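Local coordinates for CRISPR-associated protein CasA/Cse1 (Thermus thermophilus, PDB 4AN8), which belongs to the Cascade ribonucleoprotein complex of CRISPR adaptive immunity, where it probably takes part in selecting foreign DNA, at residues K380-A385 with G439-F444; L295-E300 with L343-Q348; E34-A39 with L61-R66. All coordinates share one frame; numbering follows the deposited sequence.

Interaction 1: K380-A385 with G439-F444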
ATOM      1  N   LYS A 380       0.134 -12.552  21.348  1.00 31.94           N
ATOM      2  CA  LYS A 380       1.228 -12.992  22.217  1.00 31.94           C
ATOM      3  C   LYS A 380       2.587 -12.858  21.528  1.00 31.94           C
ATOM      4  O   LYS A 380       3.530 -12.339  22.104  1.00 31.94           O
ATOM      5  CB  LYS A 380       1.039 -14.459  22.648  1.00 58.89           C
ATOM      6  CG  LYS A 380      -0.135 -14.734  23.586  1.00 58.89           C
ATOM      7  CD  LYS A 380      -0.188 -16.222  23.958  1.00 58.89           C
ATOM      8  CE  LYS A 380      -1.477 -16.606  24.685  1.00 58.89           C
ATOM      9  NZ  LYS A 380      -1.686 -15.819  25.933  1.00 58.89           N
ATOM     10  N   ALA A 381       2.681 -13.369  20.304  1.00 31.40           N
ATOM     11  CA  ALA A 381       3.935 -13.371  19.566  1.00 31.40           C
ATOM     12  C   ALA A 381       4.490 -11.962  19.496  1.00 31.40           C
ATOM     13  O   ALA A 381       5.681 -11.743  19.709  1.00 31.40           O
ATOM     14  CB  ALA A 381       3.719 -13.911  18.156  1.00 21.17           C
ATOM     15  N   LEU A 382       3.617 -11.003  19.198  1.00 28.43           N
ATOM     16  CA  LEU A 382       4.068  -9.639  18.988  1.00 28.43           C
ATOM     17  C   LEU A 382       4.419  -8.999  20.316  1.00 28.43           C
ATOM     18  O   LEU A 382       5.248  -8.099  20.380  1.00 28.43           O
ATOM     19  CB  LEU A 382       3.007  -8.814  18.254  1.00 30.15           C
ATOM     20  CG  LEU A 382       3.255  -8.611  16.761  1.00 30.15           C
ATOM     21  CD1 LEU A 382       3.644  -9.916  16.111  1.00 30.15           C
ATOM     22  CD2 LEU A 382       2.038  -7.982  16.080  1.00 30.15           C
ATOM     23  N   LYS A 383       3.770  -9.454  21.375  1.00 32.73           N
ATOM     24  CA  LYS A 383       3.975  -8.862  22.692  1.00 32.73           C
ATOM     25  C   LYS A 383       5.336  -9.303  23.234  1.00 32.73           C
ATOM     26  O   LYS A 383       6.122  -8.482  23.695  1.00 32.73           O
ATOM     27  CB  LYS A 383       2.845  -9.261  23.642  1.00 73.12           C
ATOM     28  CG  LYS A 383       2.796  -8.461  24.931  1.00 73.12           C
ATOM     29  CD  LYS A 383       1.560  -8.825  25.744  1.00 73.12           C
ATOM     30  CE  LYS A 383       1.529  -8.122  27.102  1.00 73.12           C
ATOM     31  NZ  LYS A 383       2.567  -8.640  28.046  1.00 73.12           N
ATOM     32  N   MET A 384       5.612 -10.595  23.151  1.00 34.19           N
ATOM     33  CA  MET A 384       6.931 -11.103  23.489  1.00 34.19           C
ATOM     34  C   MET A 384       8.000 -10.307  22.750  1.00 34.19           C
ATOM     35  O   MET A 384       8.924  -9.776  23.375  1.00 34.19           O
ATOM     36  CB  MET A 384       7.041 -12.586  23.140  1.00 62.08           C
ATOM     37  CG  MET A 384       6.109 -13.472  23.944  1.00 62.08           C
ATOM     38  SD  MET A 384       5.818 -15.098  23.206  1.00 62.08           S
ATOM     39  CE  MET A 384       7.497 -15.711  23.071  1.00 62.08           C
ATOM     40  N   ALA A 385       7.871 -10.209  21.422  1.00 27.15           N
ATOM     41  CA  ALA A 385       8.889  -9.569  20.610  1.00 27.15           C
ATOM     42  C   ALA A 385       9.074  -8.120  21.042  1.00 27.15           C
ATOM     43  O   ALA A 385      10.208  -7.636  21.118  1.00 27.15           O
ATOM     44  CB  ALA A 385       8.571  -9.696  19.121  1.00 17.97           C
ATOM     45  N   GLY A 439      13.107 -11.564   8.966  1.00 34.40           N
ATOM     46  CA  GLY A 439      13.269 -12.847   8.310  1.00 34.40           C
ATOM     47  C   GLY A 439      12.499 -13.979   8.975  1.00 34.40           C
ATOM     48  O   GLY A 439      12.050 -14.916   8.314  1.00 34.40           O
ATOM     49  N   ALA A 440      12.341 -13.912  10.293  1.00 32.02           N
ATOM     50  CA  ALA A 440      11.659 -14.991  10.992  1.00 32.02           C
ATOM     51  C   ALA A 440      10.141 -14.839  10.950  1.00 32.02           C
ATOM     52  O   ALA A 440       9.410 -15.834  11.029  1.00 32.02           O
ATOM     53  CB  ALA A 440      12.135 -15.080  12.442  1.00 35.28           C
ATOM     54  N   PHE A 441       9.658 -13.605  10.843  1.00 28.83           N
ATOM     55  CA  PHE A 441       8.214 -13.393  10.941  1.00 28.83           C
ATOM     56  C   PHE A 441       7.335 -14.189   9.967  1.00 28.83           C
ATOM     57  O   PHE A 441       6.328 -14.755  10.392  1.00 28.83           O
ATOM     58  CB  PHE A 441       7.812 -11.915  10.915  1.00 29.12           C
ATOM     59  CG  PHE A 441       6.342 -11.712  11.168  1.00 29.12           C
ATOM     60  CD1 PHE A 441       5.820 -11.894  12.434  1.00 29.12           C
ATOM     61  CD2 PHE A 441       5.477 -11.405  10.125  1.00 29.12           C
ATOM     62  CE1 PHE A 441       4.464 -11.740  12.670  1.00 29.12           C
ATOM     63  CE2 PHE A 441       4.120 -11.245  10.354  1.00 29.12           C
ATOM     64  CZ  PHE A 441       3.616 -11.406  11.631  1.00 29.12           C
ATOM     65  N   PRO A 442       7.691 -14.220   8.669  1.00 36.44           N
ATOM     66  CA  PRO A 442       6.878 -14.959   7.685  1.00 36.44           C
ATOM     67  C   PRO A 442       6.665 -16.421   8.041  1.00 36.44           C
ATOM     68  O   PRO A 442       5.571 -16.934   7.796  1.00 36.44           O
ATOM     69  CB  PRO A 442       7.695 -14.868   6.397  1.00 36.08           C
ATOM     70  CG  PRO A 442       8.473 -13.584   6.550  1.00 36.08           C
ATOM     71  CD  PRO A 442       8.732 -13.394   8.028  1.00 36.08           C
ATOM     72  N   ARG A 443       7.689 -17.079   8.586  1.00 37.88           N
ATOM     73  CA  ARG A 443       7.606 -18.500   8.947  1.00 37.88           C
ATOM     74  C   ARG A 443       6.611 -18.675  10.074  1.00 37.88           C
ATOM     75  O   ARG A 443       5.722 -19.510  10.006  1.00 37.88           O
ATOM     76  CB  ARG A 443       8.966 -19.038   9.389  1.00 79.09           C
ATOM     77  CG  ARG A 443      10.136 -18.631   8.517  1.00 79.09           C
ATOM     78  CD  ARG A 443      11.372 -19.448   8.882  1.00 79.09           C
ATOM     79  NE  ARG A 443      11.457 -19.684  10.325  1.00 79.09           N
ATOM     80  CZ  ARG A 443      12.349 -19.113  11.131  1.00 79.09           C
ATOM     81  NH1 ARG A 443      13.253 -18.276  10.635  1.00 79.09           N
ATOM     82  NH2 ARG A 443      12.343 -19.388  12.432  1.00 79.09           N
ATOM     83  N   PHE A 444       6.756 -17.869  11.117  1.00 26.81           N
ATOM     84  CA  PHE A 444       5.775 -17.873  12.193  1.00 26.81           C
ATOM     85  C   PHE A 444       4.376 -17.525  11.658  1.00 26.81           C
ATOM     86  O   PHE A 444       3.404 -18.230  11.935  1.00 26.81           O
ATOM     87  CB  PHE A 444       6.169 -16.879  13.281  1.00 29.26           C
ATOM     88  CG  PHE A 444       5.040 -16.543  14.208  1.00 29.26           C
ATOM     89  CD1 PHE A 444       4.730 -17.380  15.279  1.00 29.26           C
ATOM     90  CD2 PHE A 444       4.262 -15.418  13.990  1.00 29.26           C
ATOM     91  CE1 PHE A 444       3.672 -17.085  16.124  1.00 29.26           C
ATOM     92  CE2 PHE A 444       3.211 -15.116  14.819  1.00 29.26           C
ATOM     93  CZ  PHE A 444       2.899 -15.950  15.884  1.00 29.26           C
TER
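Ala-381 and Leu-382 meet Phe-444 and Phe-441 where two helices, 372-403 and 429-446, pack together in the C-terminal helical bundle of CasA/Cse1. The contacts between the two segments are apolar, and no hydrogen bond passes directly between them. Leu-382 sends CD1 obliquely against the Phe-441 ring, 4.0 Å from its CE1, the two side chains crossing at about a right angle. One turn along the partner helix, the outer end of the Phe-444 ring presses on the methyl of Ala-381; the modelled approach is shorter than carbons allow, so its exact closeness is doubtful. Both phenyl groups extend anti to their backbone N (chi1 -174° for Phe-441), which carries them out from their helix. Other aromatics pack around them: Trp-304 and Phe-445 stack with Phe-441, while Trp-457 meets the ring of Phe-444 and hydrogen-bonds through NE1 to Ala-381 O. The solvent side is different in kind. Lys-380, Lys-383 and Arg-443 are exposed and do not meet the other segment; Lys-383 NZ forms a salt bridge with Glu-387. Helix 429-446 is kinked at Pro-442, where the N of 442 and 443 lack a bond to the turn before, and just beyond, Phe-444 N reaches Ala-440 O only weakly, at 3.3 Å.

Interaction 2: L295-E300 with L343-Q348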
ATOM      1  N   LEU A 295      -3.014   2.427   9.519  1.00 23.35           N
ATOM      2  CA  LEU A 295      -1.719   1.762   9.481  1.00 23.35           C
ATOM      3  C   LEU A 295      -0.903   2.390   8.369  1.00 23.35           C
ATOM      4  O   LEU A 295      -1.416   2.729   7.300  1.00 23.35           O
ATOM      5  CB  LEU A 295      -1.826   0.250   9.297  1.00 18.92           C
ATOM      6  CG  LEU A 295      -1.772  -0.517  10.619  1.00 18.92           C
ATOM      7  CD1 LEU A 295      -3.013  -0.149  11.464  1.00 18.92           C
ATOM      8  CD2 LEU A 295      -1.686  -2.004  10.381  1.00 18.92           C
ATOM      9  N   ARG A 296       0.380   2.549   8.642  1.00 22.53           N
ATOM     10  CA  ARG A 296       1.211   3.426   7.856  1.00 22.53           C
ATOM     11  C   ARG A 296       2.588   2.774   7.797  1.00 22.53           C
ATOM     12  O   ARG A 296       3.046   2.216   8.779  1.00 22.53           O
ATOM     13  CB  ARG A 296       1.267   4.753   8.606  1.00 44.16           C
ATOM     14  CG  ARG A 296       1.658   5.945   7.820  1.00 44.16           C
ATOM     15  CD  ARG A 296       1.140   7.174   8.524  1.00 44.16           C
ATOM     16  NE  ARG A 296       1.749   8.393   8.005  1.00 44.16           N
ATOM     17  CZ  ARG A 296       1.188   9.598   8.095  1.00 44.16           C
ATOM     18  NH1 ARG A 296      -0.012   9.741   8.674  1.00 44.16           N
ATOM     19  NH2 ARG A 296       1.817  10.654   7.596  1.00 44.16           N
ATOM     20  N   LEU A 297       3.237   2.799   6.650  1.00 29.98           N
ATOM     21  CA  LEU A 297       4.587   2.267   6.588  1.00 29.98           C
ATOM     22  C   LEU A 297       5.535   3.247   7.276  1.00 29.98           C
ATOM     23  O   LEU A 297       5.389   4.464   7.163  1.00 29.98           O
ATOM     24  CB  LEU A 297       5.004   2.007   5.144  1.00 26.64           C
ATOM     25  CG  LEU A 297       4.238   0.919   4.391  1.00 26.64           C
ATOM     26  CD1 LEU A 297       4.467   1.047   2.883  1.00 26.64           C
ATOM     27  CD2 LEU A 297       4.585  -0.493   4.880  1.00 26.64           C
ATOM     28  N   SER A 298       6.502   2.722   8.011  1.00 33.19           N
ATOM     29  CA  SER A 298       7.397   3.587   8.767  1.00 33.19           C
ATOM     30  C   SER A 298       8.852   3.382   8.363  1.00 33.19           C
ATOM     31  O   SER A 298       9.270   2.271   8.018  1.00 33.19           O
ATOM     32  CB  SER A 298       7.236   3.378  10.265  1.00 66.94           C
ATOM     33  OG  SER A 298       8.255   4.079  10.951  1.00 66.94           O
ATOM     34  N   GLU A 299       9.612   4.472   8.428  1.00 71.29           N
ATOM     35  CA  GLU A 299      11.001   4.493   7.992  1.00 71.29           C
ATOM     36  C   GLU A 299      11.847   3.373   8.582  1.00 71.29           C
ATOM     37  O   GLU A 299      12.578   2.695   7.859  1.00 71.29           O
ATOM     38  CB  GLU A 299      11.641   5.847   8.303  1.00 83.45           C
ATOM     39  CG  GLU A 299      13.128   5.880   8.031  1.00 83.45           C
ATOM     40  CD  GLU A 299      13.576   7.165   7.369  1.00 83.45           C
ATOM     41  OE1 GLU A 299      13.494   8.234   8.013  1.00 83.45           O
ATOM     42  OE2 GLU A 299      14.015   7.102   6.202  1.00 83.45           O
ATOM     43  N   GLU A 300      11.763   3.165   9.887  1.00 67.98           N
ATOM     44  CA  GLU A 300      12.620   2.148  10.475  1.00 67.98           C
ATOM     45  C   GLU A 300      11.877   1.014  11.199  1.00 67.98           C
ATOM     46  O   GLU A 300      12.423  -0.078  11.365  1.00 67.98           O
ATOM     47  CB  GLU A 300      13.713   2.801  11.329  1.00118.95           C
ATOM     48  CG  GLU A 300      14.669   3.650  10.483  1.00118.95           C
ATOM     49  CD  GLU A 300      15.726   4.383  11.293  1.00118.95           C
ATOM     50  OE1 GLU A 300      15.755   4.227  12.532  1.00118.95           O
ATOM     51  OE2 GLU A 300      16.531   5.119  10.681  1.00118.95           O
ATOM     52  N   LEU A 343      -0.095 -11.933   0.821  1.00 24.95           N
ATOM     53  CA  LEU A 343      -0.499 -10.558   1.116  1.00 24.95           C
ATOM     54  C   LEU A 343       0.596  -9.588   0.717  1.00 24.95           C
ATOM     55  O   LEU A 343       1.728  -9.669   1.230  1.00 24.95           O
ATOM     56  CB  LEU A 343      -0.791 -10.401   2.600  1.00 20.76           C
ATOM     57  CG  LEU A 343      -1.178  -9.039   3.182  1.00 20.76           C
ATOM     58  CD1 LEU A 343      -2.532  -8.533   2.634  1.00 20.76           C
ATOM     59  CD2 LEU A 343      -1.201  -9.119   4.720  1.00 20.76           C
ATOM     60  N   ARG A 344       0.280  -8.675  -0.198  1.00 22.62           N
ATOM     61  CA  ARG A 344       1.212  -7.594  -0.496  1.00 22.62           C
ATOM     62  C   ARG A 344       0.826  -6.318   0.237  1.00 22.62           C
ATOM     63  O   ARG A 344      -0.354  -5.965   0.301  1.00 22.62           O
ATOM     64  CB  ARG A 344       1.285  -7.346  -1.987  1.00 29.20           C
ATOM     65  CG  ARG A 344       1.726  -8.550  -2.738  1.00 29.20           C
ATOM     66  CD  ARG A 344       2.098  -8.172  -4.122  1.00 29.20           C
ATOM     67  NE  ARG A 344       2.939  -9.198  -4.721  1.00 29.20           N
ATOM     68  CZ  ARG A 344       3.806  -8.951  -5.692  1.00 29.20           C
ATOM     69  NH1 ARG A 344       3.938  -7.711  -6.156  1.00 29.20           N
ATOM     70  NH2 ARG A 344       4.540  -9.938  -6.191  1.00 29.20           N
ATOM     71  N   VAL A 345       1.804  -5.643   0.820  1.00 24.25           N
ATOM     72  CA  VAL A 345       1.558  -4.325   1.381  1.00 24.25           C
ATOM     73  C   VAL A 345       2.284  -3.301   0.519  1.00 24.25           C
ATOM     74  O   VAL A 345       3.476  -3.444   0.252  1.00 24.25           O
ATOM     75  CB  VAL A 345       2.012  -4.206   2.836  1.00 17.17           C
ATOM     76  CG1 VAL A 345       1.684  -2.795   3.363  1.00 17.17           C
ATOM     77  CG2 VAL A 345       1.325  -5.287   3.701  1.00 17.17           C
ATOM     78  N   LEU A 346       1.545  -2.300   0.057  1.00 22.54           N
ATOM     79  CA  LEU A 346       2.070  -1.254  -0.824  1.00 22.54           C
ATOM     80  C   LEU A 346       1.787   0.131  -0.243  1.00 22.54           C
ATOM     81  O   LEU A 346       0.703   0.377   0.278  1.00 22.54           O
ATOM     82  CB  LEU A 346       1.413  -1.348  -2.207  1.00 16.28           C
ATOM     83  CG  LEU A 346       1.344  -2.725  -2.851  1.00 16.28           C
ATOM     84  CD1 LEU A 346       0.475  -2.703  -4.119  1.00 16.28           C
ATOM     85  CD2 LEU A 346       2.743  -3.262  -3.132  1.00 16.28           C
ATOM     86  N   GLY A 347       2.746   1.038  -0.345  1.00 20.19           N
ATOM     87  CA  GLY A 347       2.552   2.395   0.143  1.00 20.19           C
ATOM     88  C   GLY A 347       3.828   3.240   0.187  1.00 20.19           C
ATOM     89  O   GLY A 347       4.892   2.786  -0.224  1.00 20.19           O
ATOM     90  N   GLN A 348       3.708   4.470   0.684  1.00 18.51           N
ATOM     91  CA  GLN A 348       4.834   5.388   0.778  1.00 18.51           C
ATOM     92  C   GLN A 348       5.190   5.547   2.229  1.00 18.51           C
ATOM     93  O   GLN A 348       4.309   5.535   3.076  1.00 18.51           O
ATOM     94  CB  GLN A 348       4.459   6.804   0.297  1.00 23.37           C
ATOM     95  CG  GLN A 348       3.625   6.863  -0.879  1.00 23.37           C
ATOM     96  CD  GLN A 348       3.483   8.263  -1.430  1.00 23.37           C
ATOM     97  OE1 GLN A 348       4.145   8.616  -2.398  1.00 23.37           O
ATOM     98  NE2 GLN A 348       2.570   9.048  -0.856  1.00 23.37           N
TER
HETATM   99  O   HOH W   1       2.248   4.063   4.087  1.00 54.65           O
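Leu-297 packs against Val-345 and Gly-347, laying a loop that follows strand 292-294 over one face of the antiparallel sheet 191-195, 342-351 and 354-364. The contact shows how one well-placed leucine can join a loop to a sheet, for its side chain provides every direct contact across the interface. With CG beside the backbone N (chi1 -66°) and an extended chi2 of 163°, its two methyls are separated and meet different kinds of surface. CD2 reaches CG1 of Val-345 at 4.0 Å, the two side chains sliding past each other in opposite directions. Of the two Val-345 branches it is this one, anti to the backbone N (chi1 -179°), that meets Leu-297. CD1 instead lies over bare main chain, 3.5 Å from Gly-347 C; with no side chain at Gly-347, the methyl can settle directly on the peptide. Phe-303 touches both Leu-297 and Val-345 and so extends the apolar patch.

The neighbouring strand residues serve the other face. Leu-346 turns toward helix 50-67, and Gln-348 also points away from the loop, its NE2 hydrogen-bonded to the carbonyl oxygens of Ala-187 and Phe-167. An acetate, probably from the crystallisation liquor, sits about 3 Å from the Gln-348 side chain.

No direct hydrogen bond joins loop and strand. A water does so instead, at the Gln-348 end of the contact: it accepts the N-H of Leu-297 at 3.0 Å and hydrogen-bonds to Gln-348 O at 2.7 Å.

Interaction 3: E34-A39 with L61-R66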
ATOM      1  N   GLU A  34      -8.427  -6.170 -22.057  1.00 24.70           N
ATOM      2  CA  GLU A  34      -7.715  -7.432 -21.990  1.00 24.70           C
ATOM      3  C   GLU A  34      -7.324  -7.813 -20.558  1.00 24.70           C
ATOM      4  O   GLU A  34      -7.371  -8.983 -20.184  1.00 24.70           O
ATOM      5  CB  GLU A  34      -6.467  -7.381 -22.866  1.00 39.86           C
ATOM      6  CG  GLU A  34      -5.715  -8.692 -22.916  1.00 39.86           C
ATOM      7  CD  GLU A  34      -4.578  -8.694 -23.923  1.00 39.86           C
ATOM      8  OE1 GLU A  34      -4.421  -7.706 -24.680  1.00 39.86           O
ATOM      9  OE2 GLU A  34      -3.835  -9.700 -23.962  1.00 39.86           O
ATOM     10  N   ALA A  35      -6.915  -6.834 -19.764  1.00 24.88           N
ATOM     11  CA  ALA A  35      -6.537  -7.106 -18.394  1.00 24.88           C
ATOM     12  C   ALA A  35      -7.694  -7.769 -17.647  1.00 24.88           C
ATOM     13  O   ALA A  35      -7.476  -8.664 -16.855  1.00 24.88           O
ATOM     14  CB  ALA A  35      -6.106  -5.819 -17.688  1.00 18.24           C
ATOM     15  N   LEU A  36      -8.915  -7.318 -17.908  1.00 25.81           N
ATOM     16  CA  LEU A  36     -10.101  -7.828 -17.229  1.00 25.81           C
ATOM     17  C   LEU A  36     -10.624  -9.131 -17.841  1.00 25.81           C
ATOM     18  O   LEU A  36     -10.748 -10.134 -17.156  1.00 25.81           O
ATOM     19  CB  LEU A  36     -11.210  -6.765 -17.238  1.00 16.32           C
ATOM     20  CG  LEU A  36     -10.942  -5.512 -16.383  1.00 16.32           C
ATOM     21  CD1 LEU A  36     -12.238  -4.710 -16.185  1.00 16.32           C
ATOM     22  CD2 LEU A  36     -10.352  -5.972 -15.053  1.00 16.32           C
ATOM     23  N   LEU A  37     -10.912  -9.105 -19.137  1.00 28.85           N
ATOM     24  CA  LEU A  37     -11.482 -10.243 -19.845  1.00 28.85           C
ATOM     25  C   LEU A  37     -10.533 -11.430 -19.896  1.00 28.85           C
ATOM     26  O   LEU A  37     -10.961 -12.561 -19.972  1.00 28.85           O
ATOM     27  CB  LEU A  37     -11.866  -9.828 -21.264  1.00 31.92           C
ATOM     28  CG  LEU A  37     -12.858  -8.672 -21.248  1.00 31.92           C
ATOM     29  CD1 LEU A  37     -13.126  -8.154 -22.650  1.00 31.92           C
ATOM     30  CD2 LEU A  37     -14.146  -9.107 -20.544  1.00 31.92           C
ATOM     31  N   ARG A  38      -9.240 -11.176 -19.836  1.00 28.04           N
ATOM     32  CA  ARG A  38      -8.274 -12.277 -19.854  1.00 28.04           C
ATOM     33  C   ARG A  38      -7.366 -12.285 -18.623  1.00 28.04           C
ATOM     34  O   ARG A  38      -6.210 -12.679 -18.710  1.00 28.04           O
ATOM     35  CB  ARG A  38      -7.457 -12.246 -21.144  1.00 57.91           C
ATOM     36  CG  ARG A  38      -8.281 -12.591 -22.367  1.00 57.91           C
ATOM     37  CD  ARG A  38      -7.473 -12.418 -23.634  1.00 57.91           C
ATOM     38  NE  ARG A  38      -6.047 -12.635 -23.393  1.00 57.91           N
ATOM     39  CZ  ARG A  38      -5.101 -12.573 -24.328  1.00 57.91           C
ATOM     40  NH1 ARG A  38      -5.421 -12.315 -25.593  1.00 57.91           N
ATOM     41  NH2 ARG A  38      -3.830 -12.772 -23.994  1.00 57.91           N
ATOM     42  N   ALA A  39      -7.910 -11.882 -17.475  1.00 30.74           N
ATOM     43  CA  ALA A  39      -7.126 -11.793 -16.240  1.00 30.74           C
ATOM     44  C   ALA A  39      -6.409 -13.095 -15.886  1.00 30.74           C
ATOM     45  O   ALA A  39      -5.262 -13.073 -15.426  1.00 30.74           O
ATOM     46  CB  ALA A  39      -7.996 -11.342 -15.086  1.00 18.37           C
ATOM     47  N   LEU A  61     -10.307  -2.573 -10.303  1.00 16.84           N
ATOM     48  CA  LEU A  61     -11.377  -2.828  -9.341  1.00 16.84           C
ATOM     49  C   LEU A  61     -12.543  -1.834  -9.481  1.00 16.84           C
ATOM     50  O   LEU A  61     -13.700  -2.221  -9.378  1.00 16.84           O
ATOM     51  CB  LEU A  61     -10.836  -2.787  -7.922  1.00 16.25           C
ATOM     52  CG  LEU A  61      -9.868  -3.934  -7.630  1.00 16.25           C
ATOM     53  CD1 LEU A  61      -8.953  -3.579  -6.418  1.00 16.25           C
ATOM     54  CD2 LEU A  61     -10.644  -5.230  -7.396  1.00 16.25           C
ATOM     55  N   ALA A  62     -12.226  -0.555  -9.697  1.00 18.48           N
ATOM     56  CA  ALA A  62     -13.259   0.451  -9.893  1.00 18.48           C
ATOM     57  C   ALA A  62     -14.117   0.027 -11.073  1.00 18.48           C
ATOM     58  O   ALA A  62     -15.337  -0.034 -10.967  1.00 18.48           O
ATOM     59  CB  ALA A  62     -12.638   1.834 -10.164  1.00  9.74           C
ATOM     60  N   VAL A  63     -13.468  -0.282 -12.196  1.00 24.13           N
ATOM     61  CA  VAL A  63     -14.198  -0.712 -13.371  1.00 24.13           C
ATOM     62  C   VAL A  63     -15.058  -1.961 -13.099  1.00 24.13           C
ATOM     63  O   VAL A  63     -16.227  -2.001 -13.477  1.00 24.13           O
ATOM     64  CB  VAL A  63     -13.277  -0.955 -14.585  1.00 15.14           C
ATOM     65  CG1 VAL A  63     -14.092  -1.507 -15.721  1.00 15.14           C
ATOM     66  CG2 VAL A  63     -12.598   0.362 -15.017  1.00 15.14           C
ATOM     67  N   LEU A  64     -14.481  -2.969 -12.449  1.00 24.34           N
ATOM     68  CA  LEU A  64     -15.209  -4.202 -12.144  1.00 24.34           C
ATOM     69  C   LEU A  64     -16.437  -3.970 -11.285  1.00 24.34           C
ATOM     70  O   LEU A  64     -17.516  -4.472 -11.592  1.00 24.34           O
ATOM     71  CB  LEU A  64     -14.311  -5.224 -11.442  1.00 21.68           C
ATOM     72  CG  LEU A  64     -13.323  -5.953 -12.353  1.00 21.68           C
ATOM     73  CD1 LEU A  64     -12.203  -6.653 -11.575  1.00 21.68           C
ATOM     74  CD2 LEU A  64     -14.089  -6.930 -13.289  1.00 21.68           C
ATOM     75  N   HIS A  65     -16.273  -3.224 -10.197  1.00 23.20           N
ATOM     76  CA  HIS A  65     -17.385  -2.951  -9.305  1.00 23.20           C
ATOM     77  C   HIS A  65     -18.551  -2.275 -10.023  1.00 23.20           C
ATOM     78  O   HIS A  65     -19.703  -2.577  -9.753  1.00 23.20           O
ATOM     79  CB  HIS A  65     -16.946  -2.082  -8.139  1.00 20.30           C
ATOM     80  CG  HIS A  65     -16.210  -2.827  -7.071  1.00 20.30           C
ATOM     81  ND1 HIS A  65     -16.591  -4.082  -6.644  1.00 20.30           N
ATOM     82  CD2 HIS A  65     -15.117  -2.485  -6.341  1.00 20.30           C
ATOM     83  CE1 HIS A  65     -15.783  -4.471  -5.669  1.00 20.30           C
ATOM     84  NE2 HIS A  65     -14.888  -3.521  -5.462  1.00 20.30           N
ATOM     85  N   ARG A  66     -18.259  -1.344 -10.916  1.00 22.19           N
ATOM     86  CA  ARG A  66     -19.319  -0.622 -11.575  1.00 22.19           C
ATOM     87  C   ARG A  66     -19.925  -1.483 -12.679  1.00 22.19           C
ATOM     88  O   ARG A  66     -21.135  -1.599 -12.779  1.00 22.19           O
ATOM     89  CB  ARG A  66     -18.796   0.708 -12.128  1.00 21.31           C
ATOM     90  CG  ARG A  66     -18.229   1.611 -11.056  1.00 21.31           C
ATOM     91  CD  ARG A  66     -19.303   1.921 -10.016  1.00 21.31           C
ATOM     92  NE  ARG A  66     -20.342   2.792 -10.567  1.00 21.31           N
ATOM     93  CZ  ARG A  66     -21.367   3.247  -9.858  1.00 21.31           C
ATOM     94  NH1 ARG A  66     -21.482   2.904  -8.575  1.00 21.31           N
ATOM     95  NH2 ARG A  66     -22.270   4.041 -10.432  1.00 21.31           N
TER
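A purely apolar helix-to-helix contact, in which Leu-36 meets Val-63 and Leu-64, joins the short helix 32-37 to the C-terminal part of helix 50-67 in the N-terminal region of the protein. The example illustrates how a single residue can carry the direct contact between a brief helix and its neighbour. The methyls of Leu-36 divide the work. CD1 comes within 3.7 Å of CG1 of Val-63, while CD2 lies 4.0 Å from Leu-64 CD1 and equally near Leu-64 CG. Leu-36 and Leu-64 run alongside each other in opposite senses, so that they overlap along their branched ends and do not merely touch at one point; the approach to Val-63 is slanted. The placing of CG near the backbone N (chi1 -68°) with an extended chi2 of -166° brings both methyls of Leu-36 up to the partner helix. Leu-203 of helix 199-206 touches both Leu-36 and Leu-64, and Ile-91 of helix 88-98 also packs on Leu-64, drawing two further helices into this cluster.

The polar groups stand apart from the interface. Helix 32-37 ends as Arg-38 departs from helical angles, although its N still bonds to Glu-34 O at 2.9 Å. Arg-38 NH2 lies 3.1 Å from Glu-34 OE2, but that oxygen sits above a face of the guanidinium and no N-H points at it, leaving charge alone to hold the pair; Glu-41 is a second acidic partner. Charge attraction probably operates within 34-39 and on to Glu-41, whereas the join between the helices depends on the burial and fit of branched hydrocarbon groups.

Along the chain the contacts follow one another without overlap: interaction 3 first, then interaction 2, then interaction 1. Interaction 2 lies near the middle of the molecule, its centre about 18 Å from that of interaction 1 and about 26 Å from that of interaction 3, while the centres of the outer two are about 37 Å apart. None touches another, yet intermediaries connect them. Helix 50-67, whose later turns form interaction 3, covers with its beginning the face of strand 342-351 turned away from the loop. On the other flank, consecutive residues Phe-303 and Trp-304 pack on interactions 2 and 1. The central sheet is thus linked by packing to both the N-terminal region and the C-terminal helices.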